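Long-range contact in DNA polymerase III subunit beta (Caulobacter crescentus, PDB 5WCE), which probably forms a ring-shaped, head-to-tail dimeric clamp around DNA that tethers DNA polymerases and other proteins and makes replication processive: residues A[337-351]-A[362-374]. Sequence-based numbering, arbitrary orientation.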
loop_
_atom_site.group_PDB
_atom_site.type_symbol
_atom_site.label_atom_id
_atom_site.label_comp_id
_atom_site.label_asym_id
_atom_site.label_seq_id
_atom_site.Cartn_x
_atom_site.Cartn_y
_atom_site.Cartn_z
ATOM N N LEU A 337 6.282 22.985 -2.184
ATOM C CA LEU A 337 6.422 23.501 -3.538
ATOM C C LEU A 337 5.886 22.513 -4.564
ATOM O O LEU A 337 5.116 22.858 -5.462
ATOM C CB LEU A 337 7.882 23.816 -3.779
ATOM C CG LEU A 337 8.370 24.355 -5.083
ATOM C CD1 LEU A 337 7.566 25.589 -5.481
ATOM C CD2 LEU A 337 9.875 24.660 -4.983
ATOM N N LEU A 338 6.268 21.260 -4.421
ATOM C CA LEU A 338 5.753 20.200 -5.318
ATOM C C LEU A 338 4.260 20.067 -5.210
ATOM O O LEU A 338 3.602 19.834 -6.215
ATOM C CB LEU A 338 6.467 18.882 -5.052
ATOM C CG LEU A 338 7.911 18.892 -5.513
ATOM C CD1 LEU A 338 8.583 17.661 -4.964
ATOM C CD2 LEU A 338 8.006 18.983 -7.034
ATOM N N ASP A 339 3.703 20.241 -4.025
ATOM C CA ASP A 339 2.234 20.203 -3.858
ATOM C C ASP A 339 1.533 21.249 -4.704
ATOM O O ASP A 339 0.545 20.987 -5.414
ATOM C CB ASP A 339 1.865 20.382 -2.379
ATOM C CG ASP A 339 2.091 19.134 -1.528
ATOM O OD1 ASP A 339 2.322 18.019 -2.053
ATOM O OD2 ASP A 339 2.123 19.328 -0.305
ATOM N N VAL A 340 2.075 22.463 -4.692
ATOM C CA VAL A 340 1.558 23.513 -5.546
ATOM C C VAL A 340 1.720 23.205 -7.018
ATOM O O VAL A 340 0.747 23.345 -7.773
ATOM C CB VAL A 340 2.205 24.889 -5.193
ATOM C CG1 VAL A 340 1.756 25.934 -6.209
ATOM C CG2 VAL A 340 1.787 25.279 -3.812
ATOM N N CYS A 341 2.914 22.798 -7.466
ATOM C CA CYS A 341 3.096 22.461 -8.860
ATOM C C CYS A 341 2.117 21.337 -9.292
ATOM O O CYS A 341 1.639 21.322 -10.419
ATOM C CB CYS A 341 4.535 22.019 -9.149
ATOM S SG CYS A 341 5.732 23.362 -8.937
ATOM N N GLY A 342 1.813 20.426 -8.378
ATOM C CA GLY A 342 0.809 19.349 -8.604
ATOM C C GLY A 342 -0.616 19.812 -8.843
ATOM O O GLY A 342 -1.407 19.061 -9.361
ATOM N N GLN A 343 -0.958 21.038 -8.453
ATOM C CA GLN A 343 -2.292 21.605 -8.662
ATOM C C GLN A 343 -2.422 22.401 -9.924
ATOM O O GLN A 343 -3.519 22.615 -10.379
ATOM C CB GLN A 343 -2.694 22.490 -7.473
ATOM C CG GLN A 343 -2.844 21.715 -6.184
ATOM C CD GLN A 343 -3.940 20.670 -6.280
ATOM O OE1 GLN A 343 -4.941 20.858 -6.988
ATOM N NE2 GLN A 343 -3.714 19.535 -5.649
ATOM N N ILE A 344 -1.314 22.801 -10.509
ATOM C CA ILE A 344 -1.338 23.680 -11.656
ATOM C C ILE A 344 -1.877 22.872 -12.843
ATOM O O ILE A 344 -1.406 21.762 -13.106
ATOM C CB ILE A 344 0.093 24.209 -11.923
ATOM C CG1 ILE A 344 0.540 25.122 -10.759
ATOM C CG2 ILE A 344 0.210 24.893 -13.258
ATOM C CD1 ILE A 344 -0.295 26.341 -10.470
ATOM N N ALA A 345 -2.861 23.436 -13.552
ATOM C CA ALA A 345 -3.660 22.671 -14.534
ATOM C C ALA A 345 -3.090 22.712 -15.955
ATOM O O ALA A 345 -3.550 21.961 -16.807
ATOM C CB ALA A 345 -5.103 23.192 -14.532
ATOM N N GLY A 346 -2.179 23.651 -16.249
ATOM C CA GLY A 346 -1.625 23.793 -17.592
ATOM C C GLY A 346 -0.115 23.773 -17.603
ATOM O O GLY A 346 0.488 23.497 -16.594
ATOM N N PRO A 347 0.495 24.192 -18.716
ATOM C CA PRO A 347 1.947 24.043 -18.784
ATOM C C PRO A 347 2.749 25.078 -17.984
ATOM O O PRO A 347 3.870 24.774 -17.621
ATOM C CB PRO A 347 2.254 24.142 -20.279
ATOM C CG PRO A 347 1.114 24.917 -20.844
ATOM C CD PRO A 347 -0.088 24.488 -20.031
ATOM N N GLN A 348 2.218 26.273 -17.762
ATOM C CA GLN A 348 2.949 27.277 -16.990
ATOM C C GLN A 348 2.465 27.484 -15.567
ATOM O O GLN A 348 1.306 27.286 -15.247
ATOM C CB GLN A 348 2.934 28.636 -17.673
ATOM C CG GLN A 348 3.260 28.590 -19.145
ATOM C CD GLN A 348 4.055 29.789 -19.605
ATOM O OE1 GLN A 348 3.488 30.877 -19.900
ATOM N NE2 GLN A 348 5.390 29.597 -19.699
ATOM N N ALA A 349 3.385 27.918 -14.713
ATOM C CA ALA A 349 3.026 28.420 -13.417
ATOM C C ALA A 349 3.641 29.808 -13.321
ATOM O O ALA A 349 4.708 30.068 -13.875
ATOM C CB ALA A 349 3.513 27.524 -12.302
ATOM N N GLU A 350 2.936 30.680 -12.646
ATOM C CA GLU A 350 3.396 32.041 -12.377
ATOM C C GLU A 350 3.598 32.218 -10.900
ATOM O O GLU A 350 2.655 31.992 -10.075
ATOM C CB GLU A 350 2.401 33.091 -12.901
ATOM C CG GLU A 350 2.780 34.533 -12.626
ATOM C CD GLU A 350 1.734 35.525 -13.146
ATOM O OE1 GLU A 350 1.196 35.298 -14.210
ATOM O OE2 GLU A 350 1.393 36.513 -12.455
ATOM N N PHE A 351 4.795 32.696 -10.551
ATOM C CA PHE A 351 5.164 32.983 -9.178
ATOM C C PHE A 351 5.326 34.484 -9.013
ATOM O O PHE A 351 5.931 35.162 -9.891
ATOM C CB PHE A 351 6.510 32.338 -8.834
ATOM C CG PHE A 351 6.459 30.867 -8.690
ATOM C CD1 PHE A 351 6.270 30.037 -9.833
ATOM C CD2 PHE A 351 6.645 30.272 -7.459
ATOM C CE1 PHE A 351 6.271 28.655 -9.695
ATOM C CE2 PHE A 351 6.626 28.896 -7.340
ATOM C CZ PHE A 351 6.391 28.102 -8.449
ATOM N N VAL A 362 1.491 31.917 -5.853
ATOM C CA VAL A 362 1.572 31.149 -7.086
ATOM C C VAL A 362 0.191 31.165 -7.716
ATOM O O VAL A 362 -0.832 30.867 -7.024
ATOM C CB VAL A 362 2.008 29.702 -6.828
ATOM C CG1 VAL A 362 2.262 28.985 -8.142
ATOM C CG2 VAL A 362 3.259 29.684 -5.950
ATOM N N VAL A 363 0.137 31.551 -8.975
ATOM C CA VAL A 363 -1.120 31.602 -9.704
ATOM C C VAL A 363 -1.051 30.692 -10.917
ATOM O O VAL A 363 0.027 30.391 -11.432
ATOM C CB VAL A 363 -1.592 33.010 -10.084
ATOM C CG1 VAL A 363 -1.879 33.885 -8.848
ATOM C CG2 VAL A 363 -0.669 33.697 -10.989
ATOM N N ASP A 364 -2.224 30.244 -11.346
ATOM C CA ASP A 364 -2.364 29.290 -12.418
ATOM C C ASP A 364 -2.956 30.050 -13.607
ATOM O O ASP A 364 -4.149 30.427 -13.572
ATOM C CB ASP A 364 -3.312 28.156 -12.040
ATOM C CG ASP A 364 -3.390 27.096 -13.108
ATOM O OD1 ASP A 364 -3.077 27.405 -14.304
ATOM O OD2 ASP A 364 -3.794 25.950 -12.783
ATOM N N PRO A 365 -2.163 30.250 -14.685
ATOM C CA PRO A 365 -2.710 31.023 -15.829
ATOM C C PRO A 365 -3.961 30.432 -16.512
ATOM O O PRO A 365 -4.653 31.181 -17.206
ATOM C CB PRO A 365 -1.525 31.104 -16.816
ATOM C CG PRO A 365 -0.298 30.893 -15.959
ATOM C CD PRO A 365 -0.735 29.930 -14.881
ATOM N N VAL A 366 -4.254 29.162 -16.345
ATOM C CA VAL A 366 -5.452 28.603 -16.936
ATOM C C VAL A 366 -6.599 28.430 -15.931
ATOM O O VAL A 366 -7.624 27.907 -16.302
ATOM C CB VAL A 366 -5.189 27.265 -17.668
ATOM C CG1 VAL A 366 -4.089 27.438 -18.718
ATOM C CG2 VAL A 366 -4.882 26.135 -16.732
ATOM N N ASP A 367 -6.392 28.842 -14.668
ATOM C CA ASP A 367 -7.472 28.844 -13.660
ATOM C C ASP A 367 -7.279 30.077 -12.755
ATOM O O ASP A 367 -6.580 30.001 -11.749
ATOM C CB ASP A 367 -7.508 27.525 -12.879
ATOM C CG ASP A 367 -8.738 27.373 -12.000
ATOM O OD1 ASP A 367 -9.396 28.375 -11.703
ATOM O OD2 ASP A 367 -9.073 26.214 -11.657
ATOM N N PRO A 368 -7.952 31.190 -13.088
ATOM C CA PRO A 368 -7.948 32.371 -12.206
ATOM C C PRO A 368 -8.667 32.141 -10.839
ATOM O O PRO A 368 -8.606 33.019 -9.978
ATOM C CB PRO A 368 -8.740 33.425 -13.005
ATOM C CG PRO A 368 -9.640 32.673 -13.866
ATOM C CD PRO A 368 -8.895 31.397 -14.223
ATOM N N GLY A 369 -9.393 31.028 -10.690
ATOM C CA GLY A 369 -10.161 30.768 -9.499
ATOM C C GLY A 369 -9.383 30.046 -8.398
ATOM O O GLY A 369 -10.019 29.558 -7.445
ATOM N N VAL A 370 -8.050 29.882 -8.534
ATOM C CA VAL A 370 -7.219 29.349 -7.464
ATOM C C VAL A 370 -6.071 30.315 -7.113
ATOM O O VAL A 370 -5.689 31.146 -7.961
ATOM C CB VAL A 370 -6.671 27.962 -7.781
ATOM C CG1 VAL A 370 -7.811 27.016 -8.103
ATOM C CG2 VAL A 370 -5.713 28.003 -8.979
ATOM N N LYS A 371 -5.645 30.287 -5.871
ATOM C CA LYS A 371 -4.427 30.973 -5.416
ATOM C C LYS A 371 -3.692 30.046 -4.477
ATOM O O LYS A 371 -4.309 29.413 -3.590
ATOM C CB LYS A 371 -4.750 32.317 -4.719
ATOM C CG LYS A 371 -5.356 33.350 -5.640
ATOM C CD LYS A 371 -5.662 34.656 -4.890
ATOM C CE LYS A 371 -6.329 35.747 -5.742
ATOM N NZ LYS A 371 -7.808 35.624 -5.796
ATOM N N TYR A 372 -2.353 29.991 -4.610
ATOM C CA TYR A 372 -1.524 29.289 -3.630
ATOM C C TYR A 372 -0.487 30.254 -3.009
ATOM O O TYR A 372 0.023 31.172 -3.675
ATOM C CB TYR A 372 -0.829 28.101 -4.237
ATOM C CG TYR A 372 -1.849 27.153 -4.793
ATOM C CD1 TYR A 372 -2.532 26.278 -3.950
ATOM C CD2 TYR A 372 -2.200 27.197 -6.127
ATOM C CE1 TYR A 372 -3.534 25.453 -4.468
ATOM C CE2 TYR A 372 -3.231 26.403 -6.623
ATOM C CZ TYR A 372 -3.870 25.527 -5.750
ATOM O OH TYR A 372 -4.893 24.685 -6.219
ATOM N N VAL A 373 -0.265 30.060 -1.729
ATOM C CA VAL A 373 0.684 30.847 -0.974
ATOM C C VAL A 373 1.700 29.850 -0.357
ATOM O O VAL A 373 1.316 28.833 0.298
ATOM C CB VAL A 373 0.060 31.719 0.124
ATOM C CG1 VAL A 373 1.108 32.629 0.745
ATOM C CG2 VAL A 373 -1.062 32.589 -0.428
ATOM N N LEU A 374 2.972 30.147 -0.605
ATOM C CA LEU A 374 4.114 29.463 0.015
ATOM C C LEU A 374 4.849 30.419 0.930
ATOM O O LEU A 374 5.072 31.573 0.552
ATOM C CB LEU A 374 5.106 28.973 -1.032
ATOM C CG LEU A 374 4.549 27.891 -1.966
ATOM C CD1 LEU A 374 5.411 27.760 -3.224
ATOM C CD2 LEU A 374 4.396 26.596 -1.216
HETATM O O HOH W 1 -4.804 24.983 -10.542
HETATM O O HOH W 2 -1.284 26.496 -16.061
#
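Asp364 OD2 accepts the backbone N-H of Ala345 at 2.8 Å, on its syn side and 32° out of the carboxylate plane. With CG anti to the backbone N (chi1 -176°), the carboxylate reaches the loop 344-347 that follows the helix, while OD1 takes Val366 N at 2.9 Å in an Asx turn. Two waters extend this grip, one bridging OD2 to Gln343 O, the other OD1 to Gln348 O. Cut back to an alanine, this position is likely to leave the amides of Ala345 and Val366 without their acceptor and lose the carboxylate's link to loop 344-347. Ile344 CD1 passes 3.9 Å from Asp364 CB and leads on to Val362, beyond which Val340 CG1 meets Val362 CG1 tip to tip at 3.6 Å; Val340 CG2 packs on Tyr372 CB and Leu374 CD2. Val362 CG1 also sits over the Phe351 ring, 4.2 Å from its centroid and 9° off the normal, a CH-pi contact. Gln343 CB lies 3.4 Å from Tyr372 OH, whose hydrogen bond goes to Lys149 O. Paired bonds between Glu350 and Val363, with Val363 N to Glu350 O at 2.8 Å, set the register. Helix 334-343 thus packs on adjacent antiparallel strands 360-364 and 370-374, as in the DNA clamp fold, against a continuous sheet joining the central and C-terminal domains.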